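Local structure of WipB (Legionella pneumophila, 5NNY) at residues 73-76 and 77-81; 102-105 and 106-109; 159-162 and 163-166. The protein is a translocated Legionella effector and Ser/Thr phosphatase that targets the host lysosomal nutrient-sensing machinery, represented here by its phosphatase domain. All coordinates share one frame; numbering follows the deposited sequence.

Contact 1: residues 73-76 and 77-81; sequences KQYN and ALIAQ
The aromatic ring of Y75 receives the side chain of I79 obliquely, one turn further along helix 64-79, while the rings of F107 and F38 also meet it, their planes inclined to that of Y75 by about 30° and 55°. Within the turn, CG1 of I79 lies 3.5 Å from CE2 of Y75, and CD1 reaches on towards the hydroxyl end, 3.6 Å from OH. The ring reaches the I79 side chain, crossing it at a slant, because CG is anti to the backbone N (chi1 -176°), which sends the ring out beside the carbonyl carbon. The second flat group, the N76 amide, gives its ND2 to the hydroxyl of Y106 on helix 105-117. The backbone beneath is regular: I79 N donates to Y75 O over 3.0 Å, and A80 N donates likewise to N76 O. Beyond I79, NE2 of Q81 folds back to A77 O at 3.1 Å, approaching from above the carbonyl plane. The chemistry is thus divided. Apolar contact settles Y75 against I79, whereas the polar ends of Y75 and N76 both serve helix 105-117, the former through F107 O, and so tie this helix, in a predicted coiled coil, to its neighbour.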
loop_
_atom_site.group_PDB
_atom_site.type_symbol
_atom_site.label_atom_id
_atom_site.label_comp_id
_atom_site.label_asym_id
_atom_site.label_seq_id
_atom_site.Cartn_x
_atom_site.Cartn_y
_atom_site.Cartn_z
ATOM N N LYS A 73 11.237 -20.646 -3.286
ATOM C CA LYS A 73 11.615 -21.373 -2.080
ATOM C C LYS A 73 12.813 -20.714 -1.401
ATOM O O LYS A 73 12.847 -20.606 -0.173
ATOM C CB LYS A 73 11.875 -22.850 -2.402
ATOM C CG LYS A 73 13.162 -23.135 -3.122
ATOM C CD LYS A 73 13.094 -24.437 -3.906
ATOM C CE LYS A 73 12.793 -25.628 -3.021
ATOM N NZ LYS A 73 13.158 -26.903 -3.707
ATOM N N GLN A 74 13.785 -20.217 -2.174
ATOM C CA GLN A 74 14.930 -19.586 -1.532
ATOM C C GLN A 74 14.543 -18.236 -0.945
ATOM O O GLN A 74 15.014 -17.866 0.141
ATOM C CB GLN A 74 16.122 -19.423 -2.488
ATOM C CG GLN A 74 17.334 -18.941 -1.658
ATOM C CD GLN A 74 18.627 -18.690 -2.409
ATOM O OE1 GLN A 74 18.685 -18.680 -3.631
ATOM N NE2 GLN A 74 19.691 -18.490 -1.650
ATOM N N TYR A 75 13.685 -17.488 -1.646
ATOM C CA TYR A 75 13.206 -16.229 -1.087
ATOM C C TYR A 75 12.524 -16.460 0.253
ATOM O O TYR A 75 12.781 -15.740 1.225
ATOM C CB TYR A 75 12.248 -15.531 -2.061
ATOM C CG TYR A 75 11.818 -14.188 -1.534
ATOM C CD1 TYR A 75 12.671 -13.093 -1.614
ATOM C CD2 TYR A 75 10.595 -14.023 -0.898
ATOM C CE1 TYR A 75 12.310 -11.850 -1.116
ATOM C CE2 TYR A 75 10.232 -12.776 -0.376
ATOM C CZ TYR A 75 11.093 -11.702 -0.505
ATOM O OH TYR A 75 10.755 -10.471 -0.004
ATOM N N ASN A 76 11.644 -17.464 0.321
ATOM C CA ASN A 76 10.932 -17.727 1.570
ATOM C C ASN A 76 11.873 -18.247 2.656
ATOM O O ASN A 76 11.623 -18.021 3.847
ATOM C CB ASN A 76 9.785 -18.713 1.331
ATOM C CG ASN A 76 8.637 -18.091 0.546
ATOM O OD1 ASN A 76 8.553 -16.868 0.411
ATOM N ND2 ASN A 76 7.748 -18.927 0.040
ATOM N N ALA A 77 12.948 -18.946 2.274
ATOM C CA ALA A 77 13.973 -19.319 3.255
ATOM C C ALA A 77 14.671 -18.089 3.828
ATOM O O ALA A 77 15.044 -18.065 5.008
ATOM C CB ALA A 77 14.997 -20.257 2.618
ATOM N N LEU A 78 14.889 -17.060 3.001
ATOM C CA LEU A 78 15.475 -15.832 3.532
ATOM C C LEU A 78 14.506 -15.136 4.476
ATOM O O LEU A 78 14.905 -14.671 5.551
ATOM C CB LEU A 78 15.887 -14.901 2.389
ATOM C CG LEU A 78 17.009 -15.369 1.458
ATOM C CD1 LEU A 78 17.267 -14.362 0.335
ATOM C CD2 LEU A 78 18.293 -15.629 2.240
ATOM N N ILE A 79 13.229 -15.056 4.094
ATOM C CA ILE A 79 12.226 -14.436 4.966
ATOM C C ILE A 79 12.199 -15.126 6.328
ATOM O O ILE A 79 12.073 -14.476 7.376
ATOM C CB ILE A 79 10.843 -14.480 4.290
ATOM C CG1 ILE A 79 10.846 -13.661 2.990
ATOM C CG2 ILE A 79 9.745 -14.030 5.258
ATOM C CD1 ILE A 79 11.081 -12.139 3.178
ATOM N N ALA A 80 12.295 -16.455 6.331
ATOM C CA ALA A 80 12.260 -17.241 7.563
ATOM C C ALA A 80 13.462 -16.985 8.457
ATOM O O ALA A 80 13.442 -17.395 9.623
ATOM C CB ALA A 80 12.195 -18.731 7.233
ATOM N N GLN A 81 14.502 -16.359 7.939
ATOM C CA GLN A 81 15.677 -15.991 8.711
ATOM C C GLN A 81 15.717 -14.511 9.071
ATOM O O GLN A 81 16.752 -14.027 9.547
ATOM C CB GLN A 81 16.934 -16.371 7.940
ATOM C CG GLN A 81 17.057 -17.867 7.722
ATOM C CD GLN A 81 18.278 -18.221 6.918
ATOM O OE1 GLN A 81 19.394 -18.165 7.432
ATOM N NE2 GLN A 81 18.080 -18.562 5.635
#

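Contact 2: residues 102-105 and 106-109; sequences GVID and YFIL
I104 and F107 form a CH-pi contact at the start of helix 105-117, in the phosphoesterase fold of the domain, where the loop after strand 90-93 passes into the helix. D105, between them, begins the i to i+4 pattern, its O accepting from L109 N at 3.0 Å. Its carboxylate is gripped by residues beyond the two segments: OD1 bonds S160 OG on helix 159-169, and OD2 bonds the backbone N of V99, an arrangement that should fix the carboxylate's rotation. The methyl CG2 of I104 stands over the centre of the F107 ring, 3.4 Å from its centroid. It can do so because CG1 takes the place anti to the backbone N (chi1 -169°), leaving CG2 between that nitrogen and the carbonyl carbon. Polar contact joins the same two residues: F107 N donates to I104 O at 3.2 Å, arriving from above the carbonyl plane. A water accepts from I108 N at 2.9 Å and also lies unusually close to I104 O, so its exact position is doubtful. V103 adds a looser touch to the aromatic ring, CG1 lying 4.1 Å from F107 CE2. On the D105 carbonyl, CG of L109 rests 3.3 Å from D105 O.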
loop_
_atom_site.group_PDB
_atom_site.type_symbol
_atom_site.label_atom_id
_atom_site.label_comp_id
_atom_site.label_asym_id
_atom_site.label_seq_id
_atom_site.Cartn_x
_atom_site.Cartn_y
_atom_site.Cartn_z
ATOM N N GLY A 102 8.451 -2.225 -9.372
ATOM C CA GLY A 102 9.336 -3.243 -8.823
ATOM C C GLY A 102 9.109 -4.626 -9.428
ATOM O O GLY A 102 8.268 -4.837 -10.313
ATOM N N VAL A 103 9.874 -5.598 -8.914
ATOM C CA VAL A 103 10.042 -6.874 -9.621
ATOM C C VAL A 103 8.785 -7.737 -9.526
ATOM O O VAL A 103 8.307 -8.271 -10.537
ATOM C CB VAL A 103 11.277 -7.627 -9.096
ATOM C CG1 VAL A 103 11.324 -9.007 -9.710
ATOM C CG2 VAL A 103 12.531 -6.874 -9.434
ATOM N N ILE A 104 8.298 -7.986 -8.309
ATOM C CA ILE A 104 7.134 -8.857 -8.137
ATOM C C ILE A 104 6.531 -8.615 -6.766
ATOM O O ILE A 104 7.246 -8.539 -5.761
ATOM C CB ILE A 104 7.495 -10.353 -8.345
ATOM C CG1 ILE A 104 6.221 -11.212 -8.436
ATOM C CG2 ILE A 104 8.478 -10.861 -7.286
ATOM C CD1 ILE A 104 6.492 -12.631 -8.972
ATOM N N ASP A 105 5.198 -8.510 -6.729
ATOM C CA ASP A 105 4.518 -8.160 -5.481
ATOM C C ASP A 105 4.664 -9.226 -4.414
ATOM O O ASP A 105 4.530 -8.913 -3.228
ATOM C CB ASP A 105 3.034 -7.894 -5.718
ATOM C CG ASP A 105 2.779 -6.507 -6.270
ATOM O OD1 ASP A 105 3.678 -5.645 -6.112
ATOM O OD2 ASP A 105 1.696 -6.303 -6.895
ATOM N N TYR A 106 4.931 -10.473 -4.807
ATOM C CA TYR A 106 5.139 -11.536 -3.829
ATOM C C TYR A 106 6.194 -11.156 -2.799
ATOM O O TYR A 106 6.073 -11.512 -1.625
ATOM C CB TYR A 106 5.562 -12.823 -4.541
ATOM C CG TYR A 106 5.552 -14.039 -3.648
ATOM C CD1 TYR A 106 4.360 -14.662 -3.325
ATOM C CD2 TYR A 106 6.747 -14.552 -3.108
ATOM C CE1 TYR A 106 4.343 -15.776 -2.496
ATOM C CE2 TYR A 106 6.737 -15.674 -2.276
ATOM C CZ TYR A 106 5.533 -16.276 -1.985
ATOM O OH TYR A 106 5.494 -17.381 -1.178
ATOM N N PHE A 107 7.246 -10.441 -3.225
ATOM C CA PHE A 107 8.375 -10.169 -2.334
ATOM C C PHE A 107 7.954 -9.297 -1.159
ATOM O O PHE A 107 8.256 -9.605 -0.000
ATOM C CB PHE A 107 9.517 -9.510 -3.106
ATOM C CG PHE A 107 10.236 -10.437 -4.078
ATOM C CD1 PHE A 107 10.188 -11.826 -3.934
ATOM C CD2 PHE A 107 11.015 -9.897 -5.084
ATOM C CE1 PHE A 107 10.885 -12.657 -4.815
ATOM C CE2 PHE A 107 11.729 -10.713 -5.960
ATOM C CZ PHE A 107 11.666 -12.106 -5.823
ATOM N N ILE A 108 7.227 -8.212 -1.439
ATOM C CA ILE A 108 6.810 -7.306 -0.375
ATOM C C ILE A 108 5.668 -7.920 0.419
ATOM O O ILE A 108 5.551 -7.693 1.625
ATOM C CB ILE A 108 6.460 -5.918 -0.957
ATOM C CG1 ILE A 108 7.767 -5.158 -1.217
ATOM C CG2 ILE A 108 5.532 -5.118 -0.034
ATOM C CD1 ILE A 108 7.645 -3.709 -1.530
ATOM N N LEU A 109 4.841 -8.752 -0.220
ATOM C CA LEU A 109 3.766 -9.412 0.521
ATOM C C LEU A 109 4.323 -10.321 1.610
ATOM O O LEU A 109 3.782 -10.382 2.722
ATOM C CB LEU A 109 2.869 -10.208 -0.428
ATOM C CG LEU A 109 1.911 -9.411 -1.317
ATOM C CD1 LEU A 109 1.179 -10.343 -2.297
ATOM C CD2 LEU A 109 0.917 -8.639 -0.450
HETATM O O HOH W 1 7.411 -6.790 -4.001
#

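Contact 3: residues 159-162 and 163-166; sequences NSFH and ALQE
N159 opens helix 159-169, an alpha-helix of the phosphoesterase fold, its O accepting from A163 N at 2.8 Å. At S160 the pattern slackens, for L164 N donates only weakly to S160 O at 3.3 Å. Both side chains also bond the preceding loop, ND2 of N159 reaching G102 O and the S160 hydroxyl accepting from the backbone N of D100. F161 comes next, with CG opposite the backbone N about the CA-CB bond (chi1 -180°), and Q165 lies across its ring. CG of Q165 stands over one face, displaced toward the rim, and the amide plane is inclined 33° to the ring. Its NE2 comes within 3.3 Å of F161 CE2, although the hydrogen bond of that nitrogen goes to L147 O. H162 meets two partners of the following turn. OE1 of Q165 sits at the imidazole edge, in its plane, while the E166 carboxylate stacks on a face with the planes 23° apart. This is a stack and not a hydrogen bond: H162 NE2 bonds weakly to E55 OE1 instead. E166 OE1 hangs 3.0 Å above the imidazole plane, closest to CD2 of H162 at 3.1 Å.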
loop_
_atom_site.group_PDB
_atom_site.type_symbol
_atom_site.label_atom_id
_atom_site.label_comp_id
_atom_site.label_asym_id
_atom_site.label_seq_id
_atom_site.Cartn_x
_atom_site.Cartn_y
_atom_site.Cartn_z
ATOM N N ASN A 159 4.035 -3.347 -13.085
ATOM C CA ASN A 159 4.899 -4.479 -13.427
ATOM C C ASN A 159 4.891 -5.528 -12.332
ATOM O O ASN A 159 4.797 -6.731 -12.603
ATOM C CB ASN A 159 6.343 -4.004 -13.659
ATOM C CG ASN A 159 7.284 -5.154 -14.007
ATOM O OD1 ASN A 159 7.151 -5.755 -15.060
ATOM N ND2 ASN A 159 8.236 -5.461 -13.126
ATOM N N SER A 160 5.000 -5.090 -11.083
ATOM C CA SER A 160 5.155 -6.046 -9.991
ATOM C C SER A 160 3.900 -6.879 -9.797
ATOM O O SER A 160 3.984 -8.011 -9.299
ATOM C CB SER A 160 5.506 -5.307 -8.701
ATOM O OG SER A 160 4.459 -4.408 -8.385
ATOM N N PHE A 161 2.734 -6.348 -10.190
ATOM C CA PHE A 161 1.500 -7.110 -10.073
ATOM C C PHE A 161 1.312 -8.011 -11.282
ATOM O O PHE A 161 0.898 -9.164 -11.139
ATOM C CB PHE A 161 0.318 -6.151 -9.885
ATOM C CG PHE A 161 -1.029 -6.827 -9.746
ATOM C CD1 PHE A 161 -1.320 -7.636 -8.660
ATOM C CD2 PHE A 161 -2.027 -6.606 -10.704
ATOM C CE1 PHE A 161 -2.567 -8.243 -8.546
ATOM C CE2 PHE A 161 -3.269 -7.181 -10.583
ATOM C CZ PHE A 161 -3.544 -8.003 -9.510
ATOM N N HIS A 162 1.613 -7.492 -12.478
ATOM C CA HIS A 162 1.664 -8.319 -13.680
ATOM C C HIS A 162 2.566 -9.532 -13.469
ATOM O O HIS A 162 2.189 -10.663 -13.809
ATOM C CB HIS A 162 2.163 -7.490 -14.868
ATOM C CG HIS A 162 2.134 -8.226 -16.173
ATOM N ND1 HIS A 162 1.021 -8.901 -16.625
ATOM C CD2 HIS A 162 3.081 -8.385 -17.129
ATOM C CE1 HIS A 162 1.284 -9.455 -17.795
ATOM N NE2 HIS A 162 2.528 -9.160 -18.123
ATOM N N ALA A 163 3.758 -9.319 -12.899
ATOM C CA ALA A 163 4.646 -10.448 -12.614
ATOM C C ALA A 163 3.988 -11.432 -11.655
ATOM O O ALA A 163 4.128 -12.652 -11.805
ATOM C CB ALA A 163 5.972 -9.948 -12.042
ATOM N N LEU A 164 3.231 -10.919 -10.681
ATOM C CA LEU A 164 2.524 -11.811 -9.762
ATOM C C LEU A 164 1.484 -12.644 -10.501
ATOM O O LEU A 164 1.414 -13.863 -10.327
ATOM C CB LEU A 164 1.861 -11.004 -8.649
ATOM C CG LEU A 164 1.223 -11.863 -7.551
ATOM C CD1 LEU A 164 2.265 -12.674 -6.812
ATOM C CD2 LEU A 164 0.435 -11.000 -6.591
ATOM N N GLN A 165 0.660 -11.988 -11.334
ATOM C CA GLN A 165 -0.341 -12.697 -12.133
ATOM C C GLN A 165 0.285 -13.794 -12.978
ATOM O O GLN A 165 -0.245 -14.906 -13.062
ATOM C CB GLN A 165 -1.067 -11.704 -13.035
ATOM C CG GLN A 165 -1.883 -10.718 -12.269
ATOM C CD GLN A 165 -2.427 -9.629 -13.164
ATOM O OE1 GLN A 165 -1.692 -9.027 -13.946
ATOM N NE2 GLN A 165 -3.718 -9.369 -13.051
ATOM N N GLU A 166 1.395 -13.484 -13.639
ATOM C CA GLU A 166 2.045 -14.472 -14.486
ATOM C C GLU A 166 2.625 -15.613 -13.669
ATOM O O GLU A 166 2.626 -16.769 -14.113
ATOM C CB GLU A 166 3.151 -13.810 -15.288
ATOM C CG GLU A 166 2.642 -12.742 -16.223
ATOM C CD GLU A 166 3.780 -12.131 -16.979
ATOM O OE1 GLU A 166 4.365 -11.134 -16.492
ATOM O OE2 GLU A 166 4.119 -12.691 -18.038
#

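Overall arrangement
The three contacts come one after another along the chain, each a single turn or helix start, and together they show how local turns are knitted into a fold. Contact 2 is the middle member: its centre lies 14 Å from that of contact 1 and 8 Å from that of contact 3, and it touches both. Contacts 1 and 3 do not meet, their nearest atoms being about 10 Å apart. Helix 105-117 thus bridges helix 64-79, in the predicted coiled coil, and helix 159-169, which shares the WipA-like phosphatase range with contact 2. None of the segments belongs to the six-stranded sheet; they link helices and a connecting loop in the domain's helical surroundings.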